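Local coordinates for ESX secretion system protein EccC (Thermomonospora curvata, PDB 4NH0) that serves as the multi-domain ATPase of the ESX (type VII) secretion system, which exports EsxA and EsxB, and may act as its translocase, at residues L903-L912 with R1138-E1146; P913-I924 with S932-T940. All coordinates share one frame; numbering follows the deposited sequence.

Both interactions lie in the third FtsK domain and meet on one sheet, with their centres about 14 Å apart. Interaction 1 brings the lead-in segment 903-912 alongside the last strand, 1136-1144, where an ATP rests its adenine. Interaction 2 follows directly in the chain: helix 915-918 leads into the hairpin of strands 922-927 and 933-936, all of it before the chain returns as strand 1136-1144. Strand 922-927 is the antiparallel neighbour of that strand, and A1143 N probably bonds to I924 O. L912 also packs on P923, and I1140 on V934. The hairpin of interaction 2 thus flanks the strand that carries the adenine site.

Interaction 1 of 2, residues L903-L912 with R1138-E1146. With ATP (adenosine-5'-triphosphate), chain F.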
loop_
_atom_site.group_PDB
_atom_site.type_symbol
_atom_site.label_atom_id
_atom_site.label_comp_id
_atom_site.label_asym_id
_atom_site.label_seq_id
_atom_site.Cartn_x
_atom_site.Cartn_y
_atom_site.Cartn_z
ATOM N N LEU A 903 -26.421 14.969 1.182
ATOM C CA LEU A 903 -27.823 15.317 1.354
ATOM C C LEU A 903 -28.013 16.135 2.622
ATOM O O LEU A 903 -27.627 15.703 3.708
ATOM C CB LEU A 903 -28.694 14.062 1.401
ATOM C CG LEU A 903 -28.978 13.365 0.071
ATOM C CD1 LEU A 903 -29.862 12.150 0.288
ATOM C CD2 LEU A 903 -29.629 14.330 -0.899
ATOM N N PRO A 904 -28.605 17.328 2.485
ATOM C CA PRO A 904 -28.836 18.230 3.615
ATOM C C PRO A 904 -29.781 17.626 4.643
ATOM O O PRO A 904 -30.686 16.882 4.273
ATOM C CB PRO A 904 -29.468 19.463 2.960
ATOM C CG PRO A 904 -29.108 19.366 1.515
ATOM C CD PRO A 904 -29.069 17.908 1.215
ATOM N N ASN A 905 -29.566 17.938 5.917
ATOM C CA ASN A 905 -30.506 17.546 6.956
ATOM C C ASN A 905 -31.818 18.288 6.761
ATOM O O ASN A 905 -32.895 17.760 7.031
ATOM C CB ASN A 905 -29.931 17.826 8.346
ATOM C CG ASN A 905 -28.813 16.873 8.715
ATOM O OD1 ASN A 905 -28.839 15.697 8.351
ATOM N ND2 ASN A 905 -27.823 17.376 9.443
ATOM N N VAL A 906 -31.712 19.522 6.282
ATOM C CA VAL A 906 -32.877 20.322 5.940
ATOM C C VAL A 906 -32.659 21.023 4.602
ATOM O O VAL A 906 -31.702 21.776 4.429
ATOM C CB VAL A 906 -33.195 21.363 7.035
ATOM C CG1 VAL A 906 -31.921 22.028 7.537
ATOM C CG2 VAL A 906 -34.189 22.392 6.523
ATOM N N LEU A 907 -33.544 20.752 3.649
ATOM C CA LEU A 907 -33.465 21.372 2.336
ATOM C C LEU A 907 -34.574 22.399 2.169
ATOM O O LEU A 907 -35.748 22.046 2.144
ATOM C CB LEU A 907 -33.553 20.315 1.235
ATOM C CG LEU A 907 -33.644 20.836 -0.199
ATOM C CD1 LEU A 907 -32.389 21.605 -0.565
ATOM C CD2 LEU A 907 -33.878 19.697 -1.174
ATOM N N PRO A 908 -34.205 23.683 2.076
ATOM C CA PRO A 908 -35.201 24.739 1.876
ATOM C C PRO A 908 -35.884 24.624 0.519
ATOM O O PRO A 908 -35.226 24.319 -0.472
ATOM C CB PRO A 908 -34.374 26.023 1.966
ATOM C CG PRO A 908 -33.149 25.637 2.725
ATOM C CD PRO A 908 -32.860 24.233 2.306
ATOM N N ALA A 909 -37.189 24.869 0.480
ATOM C CA ALA A 909 -37.950 24.782 -0.761
ATOM C C ALA A 909 -37.540 25.872 -1.743
ATOM O O ALA A 909 -37.819 25.781 -2.937
ATOM C CB ALA A 909 -39.437 24.866 -0.473
ATOM N N ALA A 910 -36.879 26.904 -1.230
ATOM C CA ALA A 910 -36.453 28.032 -2.047
ATOM C C ALA A 910 -35.307 27.655 -2.977
ATOM O O ALA A 910 -35.123 28.273 -4.024
ATOM C CB ALA A 910 -36.049 29.195 -1.162
ATOM N N GLN A 911 -34.539 26.641 -2.591
ATOM C CA GLN A 911 -33.421 26.180 -3.408
ATOM C C GLN A 911 -33.915 25.357 -4.590
ATOM O O GLN A 911 -33.171 25.101 -5.535
ATOM C CB GLN A 911 -32.438 25.364 -2.569
ATOM C CG GLN A 911 -31.748 26.162 -1.477
ATOM C CD GLN A 911 -30.703 25.354 -0.736
ATOM O OE1 GLN A 911 -30.373 24.235 -1.128
ATOM N NE2 GLN A 911 -30.175 25.919 0.343
ATOM N N LEU A 912 -35.174 24.939 -4.528
ATOM C CA LEU A 912 -35.793 24.223 -5.632
ATOM C C LEU A 912 -36.129 25.192 -6.754
ATOM O O LEU A 912 -36.482 26.340 -6.493
ATOM C CB LEU A 912 -37.054 23.494 -5.169
ATOM C CG LEU A 912 -36.864 22.329 -4.199
ATOM C CD1 LEU A 912 -38.194 21.651 -3.937
ATOM C CD2 LEU A 912 -35.856 21.339 -4.750
ATOM N N ARG A 1138 -34.877 5.414 -6.067
ATOM C CA ARG A 1138 -33.841 6.425 -5.926
ATOM C C ARG A 1138 -33.967 7.141 -4.588
ATOM O O ARG A 1138 -35.041 7.620 -4.234
ATOM C CB ARG A 1138 -33.932 7.424 -7.077
ATOM C CG ARG A 1138 -32.705 8.288 -7.276
ATOM C CD ARG A 1138 -33.002 9.383 -8.283
ATOM N NE ARG A 1138 -34.166 9.058 -9.100
ATOM C CZ ARG A 1138 -34.797 9.927 -9.881
ATOM N NH1 ARG A 1138 -34.380 11.183 -9.952
ATOM N NH2 ARG A 1138 -35.850 9.543 -10.589
ATOM N N LEU A 1139 -32.868 7.207 -3.843
ATOM C CA LEU A 1139 -32.868 7.881 -2.552
ATOM C C LEU A 1139 -32.813 9.393 -2.731
ATOM O O LEU A 1139 -31.880 9.921 -3.335
ATOM C CB LEU A 1139 -31.694 7.408 -1.696
ATOM C CG LEU A 1139 -31.563 8.072 -0.325
ATOM C CD1 LEU A 1139 -32.801 7.819 0.512
ATOM C CD2 LEU A 1139 -30.321 7.579 0.393
ATOM N N ILE A 1140 -33.819 10.086 -2.209
ATOM C CA ILE A 1140 -33.890 11.538 -2.330
ATOM C C ILE A 1140 -34.098 12.215 -0.981
ATOM O O ILE A 1140 -34.349 11.558 0.026
ATOM C CB ILE A 1140 -35.030 11.978 -3.268
ATOM C CG1 ILE A 1140 -36.386 11.803 -2.581
ATOM C CG2 ILE A 1140 -34.976 11.216 -4.580
ATOM C CD1 ILE A 1140 -37.529 12.455 -3.319
ATOM N N GLN A 1141 -33.989 13.539 -0.976
ATOM C CA GLN A 1141 -34.282 14.343 0.204
ATOM C C GLN A 1141 -35.321 15.399 -0.143
ATOM O O GLN A 1141 -35.086 16.247 -0.999
ATOM C CB GLN A 1141 -33.012 15.002 0.740
ATOM C CG GLN A 1141 -33.264 16.046 1.814
ATOM C CD GLN A 1141 -33.555 15.437 3.167
ATOM O OE1 GLN A 1141 -33.129 14.323 3.463
ATOM N NE2 GLN A 1141 -34.285 16.169 3.998
ATOM N N THR A 1142 -36.474 15.343 0.514
ATOM C CA THR A 1142 -37.550 16.283 0.229
ATOM C C THR A 1142 -37.272 17.644 0.856
ATOM O O THR A 1142 -36.492 17.756 1.800
ATOM C CB THR A 1142 -38.906 15.759 0.728
ATOM O OG1 THR A 1142 -38.823 15.457 2.125
ATOM C CG2 THR A 1142 -39.295 14.507 -0.029
ATOM N N ALA A 1143 -37.919 18.675 0.322
ATOM C CA ALA A 1143 -37.668 20.042 0.756
ATOM C C ALA A 1143 -38.579 20.464 1.902
ATOM O O ALA A 1143 -39.717 20.012 2.002
ATOM C CB ALA A 1143 -37.823 20.995 -0.411
ATOM N N TYR A 1144 -38.067 21.340 2.760
ATOM C CA TYR A 1144 -38.820 21.828 3.909
ATOM C C TYR A 1144 -39.489 23.164 3.609
ATOM O O TYR A 1144 -38.850 24.092 3.118
ATOM C CB TYR A 1144 -37.904 21.959 5.127
ATOM C CG TYR A 1144 -38.578 22.546 6.346
ATOM C CD1 TYR A 1144 -39.526 21.823 7.055
ATOM C CD2 TYR A 1144 -38.258 23.820 6.794
ATOM C CE1 TYR A 1144 -40.143 22.354 8.170
ATOM C CE2 TYR A 1144 -38.869 24.358 7.910
ATOM C CZ TYR A 1144 -39.810 23.620 8.594
ATOM O OH TYR A 1144 -40.422 24.152 9.704
ATOM N N ARG A 1145 -40.781 23.251 3.906
ATOM C CA ARG A 1145 -41.550 24.462 3.649
ATOM C C ARG A 1145 -42.080 25.061 4.946
ATOM O O ARG A 1145 -42.952 24.483 5.592
ATOM C CB ARG A 1145 -42.707 24.161 2.697
ATOM C CG ARG A 1145 -43.620 25.342 2.427
ATOM C CD ARG A 1145 -44.754 24.950 1.496
ATOM N NE ARG A 1145 -45.635 26.072 1.195
ATOM C CZ ARG A 1145 -46.658 26.443 1.958
ATOM N NH1 ARG A 1145 -46.926 25.783 3.075
ATOM N NH2 ARG A 1145 -47.410 27.476 1.607
ATOM N N GLU A 1146 -41.553 26.222 5.324
ATOM C CA GLU A 1146 -41.963 26.873 6.563
ATOM C C GLU A 1146 -43.405 27.356 6.499
ATOM O O GLU A 1146 -43.944 27.589 5.417
ATOM C CB GLU A 1146 -41.038 28.049 6.888
ATOM C CG GLU A 1146 -40.043 27.777 8.011
ATOM C CD GLU A 1146 -40.688 27.709 9.390
ATOM O OE1 GLU A 1146 -41.930 27.806 9.491
ATOM O OE2 GLU A 1146 -39.943 27.560 10.381
HETATM P PG ATP F . -47.443 13.414 11.914
HETATM O O1G ATP F . -47.609 14.833 12.399
HETATM O O2G ATP F . -47.174 12.405 13.003
HETATM O O3G ATP F . -48.483 12.988 10.909
HETATM P PB ATP F . -45.932 14.432 9.803
HETATM O O1B ATP F . -47.119 15.359 9.751
HETATM O O2B ATP F . -45.592 13.587 8.607
HETATM O O3B ATP F . -46.077 13.448 11.065
HETATM P PA ATP F . -44.512 16.810 9.633
HETATM O O1A ATP F . -44.422 16.796 8.129
HETATM O O2A ATP F . -45.605 17.607 10.300
HETATM O O3A ATP F . -44.615 15.288 10.137
HETATM O "O5'" ATP F . -43.093 17.273 10.221
HETATM C "C5'" ATP F . -42.716 16.947 11.556
HETATM C "C4'" ATP F . -41.322 17.506 11.797
HETATM O "O4'" ATP F . -40.454 17.056 10.757
HETATM C "C3'" ATP F . -41.329 19.024 11.761
HETATM O "O3'" ATP F . -40.965 19.541 13.044
HETATM C "C2'" ATP F . -40.295 19.426 10.730
HETATM O "O2'" ATP F . -39.295 20.245 11.342
HETATM C "C1'" ATP F . -39.675 18.132 10.233
HETATM N N9 ATP F . -39.703 18.090 8.749
HETATM C C8 ATP F . -40.807 17.964 7.991
HETATM N N7 ATP F . -40.496 17.957 6.670
HETATM C C5 ATP F . -39.162 18.083 6.568
HETATM C C6 ATP F . -38.179 18.146 5.464
HETATM N N6 ATP F . -38.574 18.074 4.170
HETATM N N1 ATP F . -36.876 18.280 5.788
HETATM C C2 ATP F . -36.473 18.354 7.069
HETATM N N3 ATP F . -37.309 18.302 8.119
HETATM C C4 ATP F . -38.644 18.172 7.940
#
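L1139 and L903 meet loosely through their methyl-bearing ends, where the entering segment first comes alongside the strand. Two residues on, Q1141 slides past L903 in the opposite direction, its CB 3.8 Å from L903 CD2. With CG anti to the backbone N (chi1 170°) and a bend at chi2, its amide is brought up against the carbonyl of P904, whose O lies 3.4 Å from Q1141 CD. That is contact without a bond: Q1141 OE1 is held by R1127, and NE2 bonds weakly to the carbonyl of Q1125. T1142 sets off away from 903-912 at CB, and its OG1 bonds to G1126 O. Its carbonyl instead takes the adenine amino group, with ATP N6 3.2 Å from T1142 O and a nearly straight N-H...O angle of 168°. A1143 presents its CB to L907, A909 and L912, the last through CD1 at 3.6 Å, while N956 bonds to its carbonyl. At Y1144 the backbones pair in parallel: Y1144 N gives its hydrogen to L907 O, and A909 N gives its hydrogen to Y1144 O at 3.2 Å. V906 CG2 leans on Y1144 CB, and the ring lies obliquely beside the base, Y1144 CD1 being 3.8 Å from ATP C5. On the base's pyrimidine side, N905 O comes within 3.6 Å of ATP C2. R1145 pairs with D987 beyond. A main-chain carbonyl facing the exocyclic nitrogen suits the amino group of adenine and would probably disfavour the keto oxygen of guanine.

Interaction 2 of 2, residues P913-I924 with S932-T940; sequences PSAAESGTRIPI and SPVYLDFNT
R921 lays its guanidinium over one face of the Y935 ring in a cation-pi contact, R921 CZ standing 4.2 Å from the ring centroid and 12° off its normal. The two planes are inclined by 54°, so one end dips: R921 NH2 comes within 3.2 Å of Y935 CE2, and bends at chi2 and chi3 bring the chain round to this face. Along the same ring, P923 CB packs at 3.7 Å from CE1 of Y935, S918 CB touches that carbon too, and P913 CG meets the hydroxyl end and P933. A leucine in place of Y935 would probably leave the R921 guanidinium without its aromatic face and open a gap against P913 and S918.

Backbone bonds position these groups. I922 and L936 form an antiparallel hydrogen-bonded pair, and I924 N reaches V934 O at 2.9 Å. On the face carrying I922 and L936, I922 CD1 points at the F938 ring edge, 3.9 Å from CE2, while I924 CG2 packs on L936 CD1. S918 OG bonds to R921 O across the turn that leaves helix 915-918, and just past L936, D937 OD2 accepts from N939 N in an Asx turn. Outside, helix 954-968 meets I922 through I965 and gives R968 to S918, whereas F1130 of strand 1127-1132 packs on I924, V934 and L936 of this hairpin.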
loop_
_atom_site.group_PDB
_atom_site.type_symbol
_atom_site.label_atom_id
_atom_site.label_comp_id
_atom_site.label_asym_id
_atom_site.label_seq_id
_atom_site.Cartn_x
_atom_site.Cartn_y
_atom_site.Cartn_z
ATOM N N PRO A 913 -36.010 24.734 -8.009
ATOM C CA PRO A 913 -36.343 25.534 -9.190
ATOM C C PRO A 913 -37.712 26.196 -9.088
ATOM O O PRO A 913 -38.643 25.610 -8.540
ATOM C CB PRO A 913 -36.319 24.505 -10.318
ATOM C CG PRO A 913 -35.313 23.514 -9.873
ATOM C CD PRO A 913 -35.464 23.417 -8.380
ATOM N N SER A 914 -37.821 27.414 -9.604
ATOM C CA SER A 914 -39.074 28.152 -9.564
ATOM C C SER A 914 -40.065 27.590 -10.571
ATOM O O SER A 914 -39.711 26.754 -11.399
ATOM C CB SER A 914 -38.830 29.635 -9.841
ATOM O OG SER A 914 -38.381 29.830 -11.171
ATOM N N ALA A 915 -41.306 28.056 -10.496
ATOM C CA ALA A 915 -42.335 27.638 -11.436
ATOM C C ALA A 915 -42.012 28.134 -12.839
ATOM O O ALA A 915 -42.384 27.508 -13.829
ATOM C CB ALA A 915 -43.694 28.148 -10.994
ATOM N N ALA A 916 -41.313 29.261 -12.914
ATOM C CA ALA A 916 -40.945 29.856 -14.191
ATOM C C ALA A 916 -39.768 29.125 -14.826
ATOM O O ALA A 916 -39.460 29.329 -15.999
ATOM C CB ALA A 916 -40.618 31.326 -14.011
ATOM N N GLU A 917 -39.111 28.278 -14.041
ATOM C CA GLU A 917 -37.979 27.501 -14.530
ATOM C C GLU A 917 -38.392 26.085 -14.912
ATOM O O GLU A 917 -38.071 25.609 -15.998
ATOM C CB GLU A 917 -36.870 27.447 -13.476
ATOM C CG GLU A 917 -36.127 28.754 -13.278
ATOM C CD GLU A 917 -35.061 28.658 -12.206
ATOM O OE1 GLU A 917 -35.338 28.066 -11.142
ATOM O OE2 GLU A 917 -33.944 29.170 -12.426
ATOM N N SER A 918 -39.109 25.420 -14.013
ATOM C CA SER A 918 -39.467 24.019 -14.196
ATOM C C SER A 918 -40.636 23.831 -15.151
ATOM O O SER A 918 -40.683 22.858 -15.902
ATOM C CB SER A 918 -39.806 23.383 -12.848
ATOM O OG SER A 918 -41.023 23.900 -12.338
ATOM N N GLY A 919 -41.580 24.763 -15.118
ATOM C CA GLY A 919 -42.800 24.627 -15.888
ATOM C C GLY A 919 -43.861 23.945 -15.053
ATOM O O GLY A 919 -43.896 24.115 -13.837
ATOM N N THR A 920 -44.719 23.159 -15.697
ATOM C CA THR A 920 -45.790 22.461 -14.995
ATOM C C THR A 920 -45.257 21.373 -14.066
ATOM O O THR A 920 -45.978 20.872 -13.207
ATOM C CB THR A 920 -46.789 21.830 -15.979
ATOM O OG1 THR A 920 -46.075 21.122 -16.999
ATOM C CG2 THR A 920 -47.644 22.904 -16.627
ATOM N N ARG A 921 -43.992 21.009 -14.242
ATOM C CA ARG A 921 -43.348 20.039 -13.367
ATOM C C ARG A 921 -43.121 20.636 -11.986
ATOM O O ARG A 921 -42.851 21.828 -11.855
ATOM C CB ARG A 921 -42.024 19.577 -13.968
ATOM C CG ARG A 921 -42.139 19.135 -15.409
ATOM C CD ARG A 921 -40.909 19.528 -16.194
ATOM N NE ARG A 921 -39.711 18.868 -15.690
ATOM C CZ ARG A 921 -38.475 19.239 -15.999
ATOM N NH1 ARG A 921 -38.276 20.271 -16.806
ATOM N NH2 ARG A 921 -37.439 18.582 -15.499
ATOM N N ILE A 922 -43.233 19.806 -10.956
ATOM C CA ILE A 922 -43.095 20.273 -9.584
ATOM C C ILE A 922 -41.949 19.574 -8.864
ATOM O O ILE A 922 -42.041 18.390 -8.552
ATOM C CB ILE A 922 -44.390 20.050 -8.783
ATOM C CG1 ILE A 922 -45.598 20.571 -9.559
ATOM C CG2 ILE A 922 -44.293 20.715 -7.422
ATOM C CD1 ILE A 922 -46.922 20.273 -8.897
ATOM N N PRO A 923 -40.861 20.309 -8.597
ATOM C CA PRO A 923 -39.739 19.752 -7.838
ATOM C C PRO A 923 -40.128 19.503 -6.387
ATOM O O PRO A 923 -40.788 20.344 -5.782
ATOM C CB PRO A 923 -38.668 20.837 -7.947
ATOM C CG PRO A 923 -39.434 22.092 -8.156
ATOM C CD PRO A 923 -40.621 21.708 -8.988
ATOM N N ILE A 924 -39.731 18.359 -5.842
ATOM C CA ILE A 924 -40.064 18.020 -4.465
ATOM C C ILE A 924 -38.809 17.841 -3.622
ATOM O O ILE A 924 -38.878 17.784 -2.396
ATOM C CB ILE A 924 -40.913 16.738 -4.387
ATOM C CG1 ILE A 924 -40.142 15.552 -4.965
ATOM C CG2 ILE A 924 -42.228 16.927 -5.120
ATOM C CD1 ILE A 924 -40.908 14.252 -4.924
ATOM N N SER A 932 -29.373 16.458 -7.891
ATOM C CA SER A 932 -30.180 17.206 -8.844
ATOM C C SER A 932 -31.659 17.087 -8.489
ATOM O O SER A 932 -32.075 16.091 -7.903
ATOM C CB SER A 932 -29.920 16.709 -10.268
ATOM O OG SER A 932 -29.987 15.297 -10.336
ATOM N N PRO A 933 -32.455 18.113 -8.830
ATOM C CA PRO A 933 -33.881 18.156 -8.486
ATOM C C PRO A 933 -34.680 16.950 -8.975
ATOM O O PRO A 933 -34.412 16.418 -10.053
ATOM C CB PRO A 933 -34.364 19.432 -9.180
ATOM C CG PRO A 933 -33.165 20.294 -9.234
ATOM C CD PRO A 933 -32.015 19.363 -9.476
ATOM N N VAL A 934 -35.652 16.532 -8.172
ATOM C CA VAL A 934 -36.560 15.451 -8.532
ATOM C C VAL A 934 -37.957 16.018 -8.747
ATOM O O VAL A 934 -38.499 16.685 -7.870
ATOM C CB VAL A 934 -36.600 14.357 -7.450
ATOM C CG1 VAL A 934 -37.663 13.327 -7.772
ATOM C CG2 VAL A 934 -35.239 13.699 -7.314
ATOM N N TYR A 935 -38.536 15.752 -9.913
ATOM C CA TYR A 935 -39.795 16.382 -10.292
ATOM C C TYR A 935 -40.989 15.436 -10.269
ATOM O O TYR A 935 -40.838 14.218 -10.334
ATOM C CB TYR A 935 -39.677 16.994 -11.690
ATOM C CG TYR A 935 -38.595 18.038 -11.823
ATOM C CD1 TYR A 935 -38.819 19.350 -11.435
ATOM C CD2 TYR A 935 -37.352 17.711 -12.344
ATOM C CE1 TYR A 935 -37.833 20.306 -11.557
ATOM C CE2 TYR A 935 -36.362 18.660 -12.470
ATOM C CZ TYR A 935 -36.608 19.955 -12.075
ATOM O OH TYR A 935 -35.620 20.901 -12.200
ATOM N N LEU A 936 -42.176 16.024 -10.174
ATOM C CA LEU A 936 -43.430 15.303 -10.341
ATOM C C LEU A 936 -44.232 15.949 -11.461
ATOM O O LEU A 936 -44.624 17.110 -11.359
ATOM C CB LEU A 936 -44.241 15.296 -9.047
ATOM C CG LEU A 936 -43.745 14.399 -7.914
ATOM C CD1 LEU A 936 -44.678 14.499 -6.722
ATOM C CD2 LEU A 936 -43.629 12.962 -8.388
ATOM N N ASP A 937 -44.473 15.202 -12.531
ATOM C CA ASP A 937 -45.191 15.736 -13.680
ATOM C C ASP A 937 -46.569 15.097 -13.809
ATOM O O ASP A 937 -46.698 13.973 -14.290
ATOM C CB ASP A 937 -44.378 15.523 -14.957
ATOM C CG ASP A 937 -45.021 16.160 -16.170
ATOM O OD1 ASP A 937 -44.570 15.874 -17.297
ATOM O OD2 ASP A 937 -45.977 16.943 -15.997
ATOM N N PHE A 938 -47.596 15.826 -13.386
ATOM C CA PHE A 938 -48.959 15.307 -13.372
ATOM C C PHE A 938 -49.609 15.285 -14.753
ATOM O O PHE A 938 -50.813 15.065 -14.874
ATOM C CB PHE A 938 -49.825 16.125 -12.413
ATOM C CG PHE A 938 -49.476 15.931 -10.966
ATOM C CD1 PHE A 938 -49.696 14.715 -10.345
ATOM C CD2 PHE A 938 -48.938 16.966 -10.223
ATOM C CE1 PHE A 938 -49.379 14.531 -9.015
ATOM C CE2 PHE A 938 -48.620 16.788 -8.891
ATOM C CZ PHE A 938 -48.841 15.570 -8.288
ATOM N N ASN A 939 -48.816 15.518 -15.793
ATOM C CA ASN A 939 -49.305 15.398 -17.159
ATOM C C ASN A 939 -48.942 14.037 -17.735
ATOM O O ASN A 939 -49.483 13.617 -18.757
ATOM C CB ASN A 939 -48.742 16.514 -18.040
ATOM C CG ASN A 939 -49.332 17.870 -17.711
ATOM O OD1 ASN A 939 -50.458 17.968 -17.226
ATOM N ND2 ASN A 939 -48.573 18.926 -17.978
ATOM N N THR A 940 -48.021 13.355 -17.064
ATOM C CA THR A 940 -47.585 12.030 -17.483
ATOM C C THR A 940 -48.198 10.953 -16.594
ATOM O O THR A 940 -48.843 10.025 -17.080
ATOM C CB THR A 940 -46.053 11.910 -17.451
ATOM O OG1 THR A 940 -45.573 12.272 -16.152
ATOM C CG2 THR A 940 -45.431 12.831 -18.485
#